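Local coordinates for 3-oxoacyl-(acyl-carrier protein) synthase II (Thermus thermophilus, PDB 1J3N) that catalyses the condensation step of fatty acid elongation, joining an acyl chain to malonyl-acyl-carrier protein to give a 3-oxoacyl-acyl-carrier protein, at the interface of chains A and B. Numbering follows the deposited sequence. Chains: chain A/B, 3-oxoacyl-(acyl-carrier protein) synthase II.

The interface of chains A and B. Residues chain A 113, 116-117, 120, 194; chain B 119-120.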
# COMPACT_ATOMS: atom_id res chain seq x y z
N GLU A 113 19.20 1.79 6.79
CA GLU A 113 20.31 2.03 7.72
C GLU A 113 21.64 2.11 6.98
O GLU A 113 22.46 2.98 7.28
CB GLU A 113 20.39 0.92 8.77
CG GLU A 113 19.18 0.84 9.69
CD GLU A 113 19.39 -0.09 10.86
OE1 GLU A 113 18.45 -0.29 11.65
OE2 GLU A 113 20.51 -0.63 11.00
N SER A 116 21.52 5.42 4.66
CA SER A 116 21.47 6.65 5.44
C SER A 116 22.86 6.87 6.03
O SER A 116 23.28 8.01 6.25
CB SER A 116 20.43 6.54 6.57
OG SER A 116 20.88 5.68 7.59
N ARG A 117 23.59 5.78 6.26
CA ARG A 117 24.94 5.88 6.81
C ARG A 117 25.88 6.41 5.72
O ARG A 117 26.76 7.22 6.00
CB ARG A 117 25.43 4.52 7.30
CG ARG A 117 26.82 4.56 7.92
CD ARG A 117 27.21 3.26 8.61
NE ARG A 117 26.38 2.94 9.77
CZ ARG A 117 25.34 2.11 9.76
NH1 ARG A 117 24.65 1.89 10.87
NH2 ARG A 117 24.99 1.49 8.64
N LEU A 120 25.44 10.09 5.25
CA LEU A 120 26.09 10.87 6.30
C LEU A 120 27.62 10.89 6.27
O LEU A 120 28.23 11.91 6.60
CB LEU A 120 25.63 10.38 7.68
CG LEU A 120 24.36 11.02 8.25
CD1 LEU A 120 23.29 11.10 7.18
CD2 LEU A 120 23.89 10.22 9.45
N PRO A 194 18.87 -2.71 14.35
CA PRO A 194 19.12 -1.84 15.51
C PRO A 194 18.12 -0.69 15.62
O PRO A 194 17.56 -0.44 16.69
CB PRO A 194 20.54 -1.33 15.27
CG PRO A 194 21.18 -2.43 14.47
CD PRO A 194 20.09 -2.87 13.53
N PHE B 119 19.80 8.18 15.20
CA PHE B 119 20.24 6.81 15.39
C PHE B 119 21.75 6.66 15.23
O PHE B 119 22.44 6.13 16.10
CB PHE B 119 19.52 5.89 14.40
CG PHE B 119 20.11 4.51 14.30
CD1 PHE B 119 20.10 3.65 15.39
CD2 PHE B 119 20.70 4.08 13.11
CE1 PHE B 119 20.67 2.39 15.31
CE2 PHE B 119 21.28 2.81 13.02
CZ PHE B 119 21.27 1.96 14.12
N LEU B 120 22.26 7.14 14.10
CA LEU B 120 23.69 7.05 13.81
C LEU B 120 24.59 7.87 14.72
O LEU B 120 25.68 7.43 15.08
CB LEU B 120 23.94 7.42 12.34
CG LEU B 120 23.47 6.37 11.34
CD1 LEU B 120 23.64 6.89 9.92
CD2 LEU B 120 24.25 5.08 11.54
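B:Leu120 pushes its forked tip against the helix of chain A that carries A:Arg117. CD1 of B:Leu120 lies against the backbone, 3.5 Å from CA of A:Arg117, and also meets CD2 of A:Leu120 at 3.4 Å, a tight methyl-to-methyl contact between equivalent leucines. CD2 of B:Leu120 turns to the guanidinium, 3.3 Å from NH1 of A:Arg117. That arginine starts with CG anti to its backbone N (chi1 -178°) and bends at chi3, which carries the head back across the leucine at about a right angle. B:Phe119 reaches out tip first: CZ of its ring touches CB of A:Pro194 at 3.6 Å, while CE2 of B:Phe119 comes to 4.1 Å from OE2 of A:Glu113, the carboxylate turned 43° from the ring. The guanidinium is turned 72° from the ring, so the two do not stack. An alanine in place of B:Phe119 would probably open a gap beside A:Pro194 and leave the proline and the carboxylate of A:Glu113 without their neighbour across the interface. OG of A:Ser116 donates a hydrogen bond to O of A:Glu113 (3.1 Å) from above the carbonyl plane, while also touching CD1 of B:Leu120. No N or O of one chain comes within bonding distance of the other here, leaving van der Waals contact, part of it made by the guanidinium. The patch belongs to the two-fold homodimer interface, where helices 109-122 of both chains meet, with the start of helix 194-202 of chain A alongside.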